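Local coordinates for protein Uly1 (Catenovulum maritimum, PDB 7DRQ) that probably cleaves the seaweed polysaccharide ulvan by a lyase reaction, as a calcium-binding member of polysaccharide lyase family 24, at residues A[22-25]-A[26-30]; A[30-33]-A[34-38]; A[366-370]-A[371-375]. All coordinates share one frame; numbering follows the deposited sequence.

How the contacts relate
Contact 1 lies nearest the N terminus, in the short helix 24-29, where it closes the first turn. Contact 2 begins on Q30, the residue that ends contact 1, and turns the chain at 33-36 within the loop that leads to strand 39-40; the two centres are 12 Å apart, and the segments touch nowhere beyond this shared residue. More than 300 residues later, contact 3 closes the hairpin between strands 359-369 and 372-383. Its nearest atoms are about 15 Å from contact 1 and about 23 Å from contact 2. Contact 3 follows the overlapping pair in series, and none nests or crosses, on the surface of a protein of the beta-propeller clan.

Contact 1: A[22-25]-A[26-30]; sequences KSVP and QARTQ
Two reciprocal bonds join S23 and Q26. The backbone N of Q26 donates to S23 OG at 2.8 Å, and S23 N donates to Q26 OE1 at 3.0 Å, lying in the carbonyl plane on a lone pair. The first is set up by chi1 of S23 (80°), which places OG between the backbone N and the carbonyl carbon; the second needs the Q26 chain, extended beyond CG, to reach back over the start of the helix. An alanine in place of this serine is likely to leave Q26 N without its capping acceptor and the first turn less firmly held. Regular helical bonds follow: A27 N to S23 O (2.8 Å), R28 N to V24 O (2.9 Å) and T29 N to P25 O (3.0 Å). Among the van der Waals contacts of the side chains, K22 crosses Q26 at about a right angle, its CD 3.8 Å from Q26 OE1. V24 and R28 run side by side, and V24 CG1 sits over one face of the guanidinium, 3.3 Å from NH2. That group's NH1 forms a salt bridge with E99, while V24 and A27 rest on F98. The S23-Q26 pair is a capping box at the N terminus of helix 24-29, with S23 as N-cap.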
ATOM      1  N   LYS A  22      15.396  15.470   2.923  1.00 20.70           N
ATOM      2  CA  LYS A  22      16.688  15.122   3.503  1.00 24.87           C
ATOM      3  C   LYS A  22      17.212  13.827   2.896  1.00 26.43           C
ATOM      4  O   LYS A  22      16.445  12.891   2.641  1.00 22.71           O
ATOM      5  CB  LYS A  22      16.596  14.955   5.024  1.00 19.34           C
ATOM      6  CG  LYS A  22      16.227  16.216   5.781  1.00 21.85           C
ATOM      7  CD  LYS A  22      17.290  17.305   5.655  1.00 24.27           C
ATOM      8  CE  LYS A  22      16.864  18.551   6.426  1.00 25.74           C
ATOM      9  NZ  LYS A  22      17.880  19.635   6.369  1.00 27.01           N
ATOM     10  N   SER A  23      18.527  13.776   2.679  1.00 23.05           N
ATOM     11  CA  SER A  23      19.182  12.528   2.331  1.00 24.94           C
ATOM     12  C   SER A  23      19.055  11.533   3.489  1.00 24.35           C
ATOM     13  O   SER A  23      18.726  11.890   4.621  1.00 23.02           O
ATOM     14  CB  SER A  23      20.655  12.781   1.997  1.00 24.43           C
ATOM     15  OG  SER A  23      21.420  12.898   3.180  1.00 24.24           O
ATOM     16  N   VAL A  24      19.326  10.267   3.193  1.00 18.55           N
ATOM     17  CA  VAL A  24      19.350   9.243   4.234  1.00 22.41           C
ATOM     18  C   VAL A  24      20.483   9.518   5.223  1.00 23.90           C
ATOM     19  O   VAL A  24      20.254   9.438   6.441  1.00 20.45           O
ATOM     20  CB  VAL A  24      19.447   7.837   3.626  1.00 21.19           C
ATOM     21  CG1 VAL A  24      19.901   6.845   4.671  1.00 22.24           C
ATOM     22  CG2 VAL A  24      18.095   7.437   3.041  1.00 24.59           C
ATOM     23  N   PRO A  25      21.711   9.841   4.781  1.00 26.31           N
ATOM     24  CA  PRO A  25      22.743  10.197   5.775  1.00 28.44           C
ATOM     25  C   PRO A  25      22.406  11.442   6.582  1.00 24.67           C
ATOM     26  O   PRO A  25      22.691  11.483   7.784  1.00 27.08           O
ATOM     27  CB  PRO A  25      24.006  10.387   4.918  1.00 28.92           C
ATOM     28  CG  PRO A  25      23.765   9.549   3.713  1.00 26.94           C
ATOM     29  CD  PRO A  25      22.295   9.712   3.431  1.00 26.96           C
ATOM     30  N   GLN A  26      21.821  12.465   5.956  1.00 20.52           N
ATOM     31  CA  GLN A  26      21.331  13.618   6.705  1.00 25.21           C
ATOM     32  C   GLN A  26      20.299  13.193   7.743  1.00 27.11           C
ATOM     33  O   GLN A  26      20.402  13.542   8.926  1.00 21.95           O
ATOM     34  CB  GLN A  26      20.709  14.635   5.746  1.00 29.17           C
ATOM     35  CG  GLN A  26      21.602  15.775   5.291  1.00 29.63           C
ATOM     36  CD  GLN A  26      20.887  16.680   4.309  1.00 33.70           C
ATOM     37  OE1 GLN A  26      20.124  16.213   3.453  1.00 27.96           O
ATOM     38  NE2 GLN A  26      21.113  17.988   4.432  1.00 37.49           N
ATOM     39  N   ALA A  27      19.280  12.447   7.305  1.00 20.58           N
ATOM     40  CA  ALA A  27      18.199  12.056   8.206  1.00 21.01           C
ATOM     41  C   ALA A  27      18.732  11.247   9.377  1.00 19.80           C
ATOM     42  O   ALA A  27      18.249  11.378  10.507  1.00 20.33           O
ATOM     43  CB  ALA A  27      17.146  11.258   7.440  1.00 20.04           C
ATOM     44  N   ARG A  28      19.742  10.418   9.131  1.00 18.38           N
ATOM     45  CA  ARG A  28      20.241   9.558  10.190  1.00 18.73           C
ATOM     46  C   ARG A  28      21.107  10.322  11.182  1.00 20.05           C
ATOM     47  O   ARG A  28      21.067  10.049  12.387  1.00 21.37           O
ATOM     48  CB  ARG A  28      21.027   8.402   9.583  1.00 23.83           C
ATOM     49  CG  ARG A  28      21.305   7.315  10.561  1.00 25.49           C
ATOM     50  CD  ARG A  28      20.980   5.987   9.934  1.00 30.73           C
ATOM     51  NE  ARG A  28      21.641   5.823   8.654  1.00 31.41           N
ATOM     52  CZ  ARG A  28      21.181   5.075   7.659  1.00 33.59           C
ATOM     53  NH1 ARG A  28      20.038   4.427   7.781  1.00 26.63           N
ATOM     54  NH2 ARG A  28      21.876   4.974   6.533  1.00 29.71           N
ATOM     55  N   THR A  29      21.884  11.288  10.704  1.00 16.85           N
ATOM     56  CA  THR A  29      22.920  11.866  11.544  1.00 18.31           C
ATOM     57  C   THR A  29      22.541  13.196  12.184  1.00 19.08           C
ATOM     58  O   THR A  29      23.092  13.524  13.239  1.00 16.38           O
ATOM     59  CB  THR A  29      24.221  12.029  10.735  1.00 21.69           C
ATOM     60  OG1 THR A  29      25.333  12.111  11.635  1.00 29.54           O
ATOM     61  CG2 THR A  29      24.177  13.266   9.855  1.00 20.72           C
ATOM     62  N   GLN A  30      21.607  13.955  11.610  1.00 17.21           N
ATOM     63  CA  GLN A  30      21.364  15.313  12.080  1.00 18.54           C
ATOM     64  C   GLN A  30      20.485  15.308  13.325  1.00 16.71           C
ATOM     65  O   GLN A  30      19.520  14.544  13.421  1.00 19.09           O
ATOM     66  CB  GLN A  30      20.719  16.157  10.975  1.00 19.68           C
ATOM     67  CG  GLN A  30      20.175  17.540  11.422  1.00 15.72           C
ATOM     68  CD  GLN A  30      21.266  18.569  11.739  1.00 23.80           C
ATOM     69  OE1 GLN A  30      22.320  18.594  11.098  1.00 23.25           O
ATOM     70  NE2 GLN A  30      21.004  19.439  12.727  1.00 20.48           N
TER

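Contact 2: A[30-33]-A[34-38]; sequences QAYI and EGQKY
I33 and Q36 are the ends of a type II beta turn, closed by Q36 N donating to I33 O at 3.1 Å; the donor stands above the carbonyl plane instead of on a lone pair. G35 occupies the third position with positive phi, where a side chain would run into the carbonyl O of E34.

A second bond straddles the turn through a side chain. I33 N donates to Q36 OE1 in the carbonyl plane, with a nearly straight N-H...O angle of 166°. Chi1 of Q36 (72°) turns CG over the mouth of the turn, 3.0 Å from I33 O, and from there the chain extends to bring the amide to I33 N. OE1 is gripped again by a water that donates to it and to A31 O. The other end of the amide, NE2, donates to K37 O, so both ends of the amide are engaged and its rotation is fixed.

Packing is supplied by Y32. One ring face receives E34 N near the rim, while the ring plane lies only 22° from the Q36 amide plane, with CD1 3.5 Å from OE1. The Y32 ring also meets W102, and Q36 touches W103, which places the loop against the 102-103 region. A second water lies between Y32 OH, at 2.5 Å, and G35 N, from which it accepts at 2.8 Å.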
ATOM      1  N   GLN A  30      21.607  13.955  11.610  1.00 17.21           N
ATOM      2  CA  GLN A  30      21.364  15.313  12.080  1.00 18.54           C
ATOM      3  C   GLN A  30      20.485  15.308  13.325  1.00 16.71           C
ATOM      4  O   GLN A  30      19.520  14.544  13.421  1.00 19.09           O
ATOM      5  CB  GLN A  30      20.719  16.157  10.975  1.00 19.68           C
ATOM      6  CG  GLN A  30      20.175  17.540  11.422  1.00 15.72           C
ATOM      7  CD  GLN A  30      21.266  18.569  11.739  1.00 23.80           C
ATOM      8  OE1 GLN A  30      22.320  18.594  11.098  1.00 23.25           O
ATOM      9  NE2 GLN A  30      21.004  19.439  12.727  1.00 20.48           N
ATOM     10  N   ALA A  31      20.827  16.165  14.285  1.00 15.87           N
ATOM     11  CA  ALA A  31      20.039  16.302  15.501  1.00 17.65           C
ATOM     12  C   ALA A  31      18.813  17.195  15.287  1.00 15.54           C
ATOM     13  O   ALA A  31      18.764  18.058  14.402  1.00 14.20           O
ATOM     14  CB  ALA A  31      20.884  16.877  16.639  1.00 17.48           C
ATOM     15  N   TYR A  32      17.823  16.991  16.152  1.00 13.83           N
ATOM     16  CA  TYR A  32      16.640  17.840  16.176  1.00 15.41           C
ATOM     17  C   TYR A  32      17.004  19.297  16.457  1.00 16.03           C
ATOM     18  O   TYR A  32      17.932  19.584  17.217  1.00 17.50           O
ATOM     19  CB  TYR A  32      15.699  17.310  17.251  1.00 13.45           C
ATOM     20  CG  TYR A  32      14.484  18.154  17.520  1.00 16.50           C
ATOM     21  CD1 TYR A  32      13.506  18.326  16.544  1.00 19.64           C
ATOM     22  CD2 TYR A  32      14.291  18.744  18.768  1.00 17.84           C
ATOM     23  CE1 TYR A  32      12.377  19.091  16.797  1.00 19.15           C
ATOM     24  CE2 TYR A  32      13.165  19.507  19.028  1.00 19.34           C
ATOM     25  CZ  TYR A  32      12.215  19.674  18.039  1.00 21.99           C
ATOM     26  OH  TYR A  32      11.094  20.427  18.300  1.00 23.49           O
ATOM     27  N   ILE A  33      16.250  20.220  15.854  1.00 14.95           N
ATOM     28  CA  ILE A  33      16.330  21.659  16.110  1.00 16.19           C
ATOM     29  C   ILE A  33      14.905  22.131  16.390  1.00 18.99           C
ATOM     30  O   ILE A  33      14.046  22.009  15.522  1.00 19.23           O
ATOM     31  CB  ILE A  33      16.894  22.426  14.901  1.00 15.85           C
ATOM     32  CG1 ILE A  33      18.321  21.996  14.561  1.00 15.91           C
ATOM     33  CG2 ILE A  33      16.800  23.948  15.110  1.00 16.98           C
ATOM     34  CD1 ILE A  33      18.802  22.561  13.230  1.00 19.21           C
ATOM     35  N   GLU A  34      14.690  22.707  17.573  1.00 19.04           N
ATOM     36  CA  GLU A  34      13.381  23.214  17.997  1.00 19.46           C
ATOM     37  C   GLU A  34      12.921  24.353  17.086  1.00 23.16           C
ATOM     38  O   GLU A  34      13.764  25.146  16.790  1.00 22.25           O
ATOM     39  CB  GLU A  34      13.385  23.608  19.469  1.00 25.17           C
ATOM     40  CG  GLU A  34      12.009  23.918  20.029  1.00 26.71           C
ATOM     41  CD  GLU A  34      11.497  25.257  19.607  1.00 38.78           C
ATOM     42  OE1 GLU A  34      10.277  25.532  19.591  1.00 40.59           O
ATOM     43  OE2 GLU A  34      12.316  26.077  19.220  1.00 45.64           O
ATOM     44  N   GLY A  35      11.632  24.434  16.664  1.00 23.03           N
ATOM     45  CA  GLY A  35      11.189  25.416  15.719  1.00 20.70           C
ATOM     46  C   GLY A  35      11.413  25.030  14.277  1.00 21.56           C
ATOM     47  O   GLY A  35      10.977  25.769  13.388  1.00 23.03           O
ATOM     48  N   GLN A  36      12.075  23.902  14.011  1.00 21.83           N
ATOM     49  CA  GLN A  36      12.294  23.488  12.633  1.00 23.73           C
ATOM     50  C   GLN A  36      10.978  23.115  11.960  1.00 19.32           C
ATOM     51  O   GLN A  36      10.029  22.653  12.603  1.00 21.59           O
ATOM     52  CB  GLN A  36      13.250  22.290  12.558  1.00 22.89           C
ATOM     53  CG  GLN A  36      12.635  20.961  13.034  1.00 22.79           C
ATOM     54  CD  GLN A  36      13.510  19.753  12.737  1.00 25.02           C
ATOM     55  OE1 GLN A  36      14.498  19.496  13.435  1.00 18.46           O
ATOM     56  NE2 GLN A  36      13.153  19.005  11.695  1.00 21.12           N
ATOM     57  N   LYS A  37      10.928  23.319  10.645  1.00 22.27           N
ATOM     58  CA  LYS A  37       9.867  22.708   9.857  1.00 20.66           C
ATOM     59  C   LYS A  37      10.047  21.194   9.843  1.00 18.61           C
ATOM     60  O   LYS A  37      11.108  20.657  10.184  1.00 21.19           O
ATOM     61  CB  LYS A  37       9.870  23.266   8.431  1.00 23.10           C
ATOM     62  CG  LYS A  37       9.519  24.749   8.345  1.00 26.20           C
ATOM     63  CD  LYS A  37       9.482  25.233   6.903  1.00 28.55           C
ATOM     64  CE  LYS A  37       9.667  26.748   6.831  1.00 38.63           C
ATOM     65  NZ  LYS A  37      11.114  27.135   6.910  1.00 39.95           N
ATOM     66  N   TYR A  38       8.983  20.491   9.459  1.00 13.68           N
ATOM     67  CA  TYR A  38       8.991  19.018   9.497  1.00 15.61           C
ATOM     68  C   TYR A  38       9.609  18.498   8.211  1.00 13.51           C
ATOM     69  O   TYR A  38       8.937  18.337   7.191  1.00 15.45           O
ATOM     70  CB  TYR A  38       7.581  18.488   9.710  1.00 13.51           C
ATOM     71  CG  TYR A  38       7.504  17.110  10.352  1.00 11.47           C
ATOM     72  CD1 TYR A  38       8.564  16.213  10.272  1.00 13.55           C
ATOM     73  CD2 TYR A  38       6.358  16.711  11.026  1.00 11.10           C
ATOM     74  CE1 TYR A  38       8.479  14.939  10.857  1.00 12.28           C
ATOM     75  CE2 TYR A  38       6.265  15.470  11.614  1.00 15.30           C
ATOM     76  CZ  TYR A  38       7.320  14.585  11.529  1.00 13.64           C
ATOM     77  OH  TYR A  38       7.193  13.357  12.126  1.00 15.08           O
TER
HETATM   78  O   HOH W   1      16.952  18.927  12.355  1.00 17.24           O
HETATM   79  O   HOH W   2       9.933  22.229  16.937  1.00 26.39           O

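Contact 3: A[366-370]-A[371-375]; sequences NEWVN and KKVIK
E367 and V369 on one strand, and K372, I374 and K375 on the other, supply the backbone bonds of this hairpin. V369 N donates to K372 O at 2.9 Å; in return K372 N reaches V369 O only weakly, at 3.3 Å. Farther along, E367 uses both polar backbone atoms on two successive residues: I374 N donates to E367 O (2.8 Å), and E367 N to K375 O (2.8 Å). With I374 turned out of the extended conformation (psi -8°), the pattern is consistent with a classic beta bulge. The carbonyls of E367, K372 and K375 each also receive a CA-H, from V373, W368 and N366. On the strand's other edge, N366 bonds with S344 and W368 with Q342 through their backbones.

The polar side-chain ends find partners outside the hairpin turn. E367 OE2 accepts from Q342 NE2, whereas OE1 stays 4.6 Å from K375 NZ, beyond a salt bridge; N366 OD1 accepts from Q364 NE2.

W368 folds over the turn, CG anti to its N (chi1 178°). K372 N lies 3.7 Å above the ring centre, K371 C nearer the rim, and V373 CG2 meets the edge in plane. R288 adds a cation-pi contact. V369 CG2 packs against I374 CD1 at 3.6 Å. N370 and K371, both with positive phi, form a two-residue turn close to type I', the tight connection of an antiparallel beta hairpin.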
ATOM      1  N   ASN A 366      11.460   4.665 -17.742  1.00 13.13           N
ATOM      2  CA  ASN A 366      12.112   5.928 -18.071  1.00 10.60           C
ATOM      3  C   ASN A 366      13.482   5.693 -18.695  1.00 14.87           C
ATOM      4  O   ASN A 366      14.199   4.765 -18.309  1.00 15.37           O
ATOM      5  CB  ASN A 366      12.272   6.803 -16.830  1.00 11.66           C
ATOM      6  CG  ASN A 366      10.951   7.098 -16.163  1.00 14.11           C
ATOM      7  OD1 ASN A 366       9.961   7.388 -16.835  1.00 17.69           O
ATOM      8  ND2 ASN A 366      10.919   7.009 -14.841  1.00 16.09           N
ATOM      9  N   GLU A 367      13.846   6.552 -19.644  1.00 13.57           N
ATOM     10  CA  GLU A 367      15.207   6.572 -20.167  1.00 15.12           C
ATOM     11  C   GLU A 367      16.047   7.528 -19.330  1.00 16.65           C
ATOM     12  O   GLU A 367      15.647   8.673 -19.098  1.00 15.08           O
ATOM     13  CB  GLU A 367      15.238   6.988 -21.637  1.00 14.56           C
ATOM     14  CG  GLU A 367      16.652   6.829 -22.239  1.00 18.18           C
ATOM     15  CD  GLU A 367      16.685   6.998 -23.741  1.00 20.07           C
ATOM     16  OE1 GLU A 367      15.640   7.355 -24.311  1.00 21.14           O
ATOM     17  OE2 GLU A 367      17.759   6.768 -24.351  1.00 19.02           O
ATOM     18  N   TRP A 368      17.220   7.065 -18.901  1.00 16.37           N
ATOM     19  CA  TRP A 368      18.027   7.748 -17.894  1.00 17.78           C
ATOM     20  C   TRP A 368      19.409   8.004 -18.487  1.00 15.74           C
ATOM     21  O   TRP A 368      20.200   7.069 -18.640  1.00 17.18           O
ATOM     22  CB  TRP A 368      18.091   6.884 -16.631  1.00 17.08           C
ATOM     23  CG  TRP A 368      18.908   7.398 -15.485  1.00 18.45           C
ATOM     24  CD1 TRP A 368      20.205   7.073 -15.194  1.00 19.15           C
ATOM     25  CD2 TRP A 368      18.472   8.272 -14.440  1.00 19.69           C
ATOM     26  NE1 TRP A 368      20.606   7.714 -14.048  1.00 19.99           N
ATOM     27  CE2 TRP A 368      19.563   8.455 -13.565  1.00 20.27           C
ATOM     28  CE3 TRP A 368      17.271   8.936 -14.169  1.00 21.45           C
ATOM     29  CZ2 TRP A 368      19.493   9.275 -12.443  1.00 22.59           C
ATOM     30  CZ3 TRP A 368      17.201   9.746 -13.051  1.00 26.28           C
ATOM     31  CH2 TRP A 368      18.303   9.907 -12.199  1.00 24.55           C
ATOM     32  N   VAL A 369      19.691   9.266 -18.832  1.00 19.38           N
ATOM     33  CA  VAL A 369      20.926   9.656 -19.515  1.00 16.53           C
ATOM     34  C   VAL A 369      21.524  10.868 -18.809  1.00 17.75           C
ATOM     35  O   VAL A 369      20.820  11.854 -18.553  1.00 20.31           O
ATOM     36  CB  VAL A 369      20.682   9.974 -21.005  1.00 19.09           C
ATOM     37  CG1 VAL A 369      21.929  10.585 -21.632  1.00 19.36           C
ATOM     38  CG2 VAL A 369      20.277   8.713 -21.757  1.00 17.22           C
ATOM     39  N   ASN A 370      22.826  10.801 -18.535  1.00 21.66           N
ATOM     40  CA  ASN A 370      23.529  11.756 -17.678  1.00 20.20           C
ATOM     41  C   ASN A 370      22.690  12.129 -16.461  1.00 20.36           C
ATOM     42  O   ASN A 370      22.423  13.305 -16.180  1.00 21.57           O
ATOM     43  CB  ASN A 370      23.956  13.009 -18.441  1.00 22.83           C
ATOM     44  CG  ASN A 370      24.914  13.856 -17.629  1.00 21.51           C
ATOM     45  OD1 ASN A 370      25.538  13.354 -16.695  1.00 21.58           O
ATOM     46  ND2 ASN A 370      25.013  15.142 -17.948  1.00 21.12           N
ATOM     47  N   LYS A 371      22.262  11.091 -15.736  1.00 22.14           N
ATOM     48  CA  LYS A 371      21.693  11.218 -14.399  1.00 21.60           C
ATOM     49  C   LYS A 371      20.366  11.971 -14.391  1.00 21.39           C
ATOM     50  O   LYS A 371      20.016  12.614 -13.401  1.00 26.43           O
ATOM     51  CB  LYS A 371      22.707  11.865 -13.446  1.00 23.38           C
ATOM     52  CG  LYS A 371      24.103  11.228 -13.585  1.00 24.35           C
ATOM     53  CD  LYS A 371      25.014  11.568 -12.420  1.00 30.56           C
ATOM     54  CE  LYS A 371      26.443  11.106 -12.652  1.00 26.94           C
ATOM     55  NZ  LYS A 371      27.328  11.537 -11.528  1.00 25.92           N
ATOM     56  N   LYS A 372      19.606  11.865 -15.480  1.00 21.15           N
ATOM     57  CA  LYS A 372      18.330  12.549 -15.617  1.00 24.77           C
ATOM     58  C   LYS A 372      17.397  11.706 -16.474  1.00 20.35           C
ATOM     59  O   LYS A 372      17.831  11.041 -17.418  1.00 21.10           O
ATOM     60  CB  LYS A 372      18.515  13.936 -16.250  1.00 22.85           C
ATOM     61  CG  LYS A 372      17.314  14.846 -16.146  1.00 33.68           C
ATOM     62  CD  LYS A 372      17.672  16.261 -16.589  1.00 36.19           C
ATOM     63  CE  LYS A 372      18.171  17.101 -15.407  1.00 35.03           C
ATOM     64  NZ  LYS A 372      18.843  18.355 -15.851  1.00 37.33           N
ATOM     65  N   VAL A 373      16.107  11.747 -16.144  1.00 18.19           N
ATOM     66  CA  VAL A 373      15.100  11.142 -17.005  1.00 17.88           C
ATOM     67  C   VAL A 373      14.928  12.026 -18.233  1.00 19.22           C
ATOM     68  O   VAL A 373      14.589  13.208 -18.117  1.00 23.32           O
ATOM     69  CB  VAL A 373      13.766  10.975 -16.262  1.00 17.91           C
ATOM     70  CG1 VAL A 373      12.676  10.549 -17.231  1.00 17.08           C
ATOM     71  CG2 VAL A 373      13.913   9.978 -15.130  1.00 18.85           C
ATOM     72  N   ILE A 374      15.153  11.461 -19.418  1.00 15.78           N
ATOM     73  CA  ILE A 374      14.978  12.204 -20.664  1.00 20.52           C
ATOM     74  C   ILE A 374      13.786  11.719 -21.463  1.00 21.43           C
ATOM     75  O   ILE A 374      13.419  12.363 -22.461  1.00 18.50           O
ATOM     76  CB  ILE A 374      16.251  12.169 -21.539  1.00 19.74           C
ATOM     77  CG1 ILE A 374      16.548  10.750 -22.042  1.00 16.53           C
ATOM     78  CG2 ILE A 374      17.442  12.754 -20.783  1.00 17.31           C
ATOM     79  CD1 ILE A 374      17.575  10.697 -23.149  1.00 19.86           C
ATOM     80  N   LYS A 375      13.154  10.623 -21.051  1.00 18.84           N
ATOM     81  CA  LYS A 375      11.999  10.090 -21.755  1.00 18.61           C
ATOM     82  C   LYS A 375      11.219   9.225 -20.777  1.00 18.14           C
ATOM     83  O   LYS A 375      11.815   8.460 -20.016  1.00 16.00           O
ATOM     84  CB  LYS A 375      12.433   9.277 -22.981  1.00 20.92           C
ATOM     85  CG  LYS A 375      11.300   8.592 -23.706  1.00 23.82           C
ATOM     86  CD  LYS A 375      11.842   7.715 -24.819  1.00 27.41           C
ATOM     87  CE  LYS A 375      11.285   8.125 -26.156  1.00 33.56           C
ATOM     88  NZ  LYS A 375      12.133   7.588 -27.266  1.00 41.68           N
TER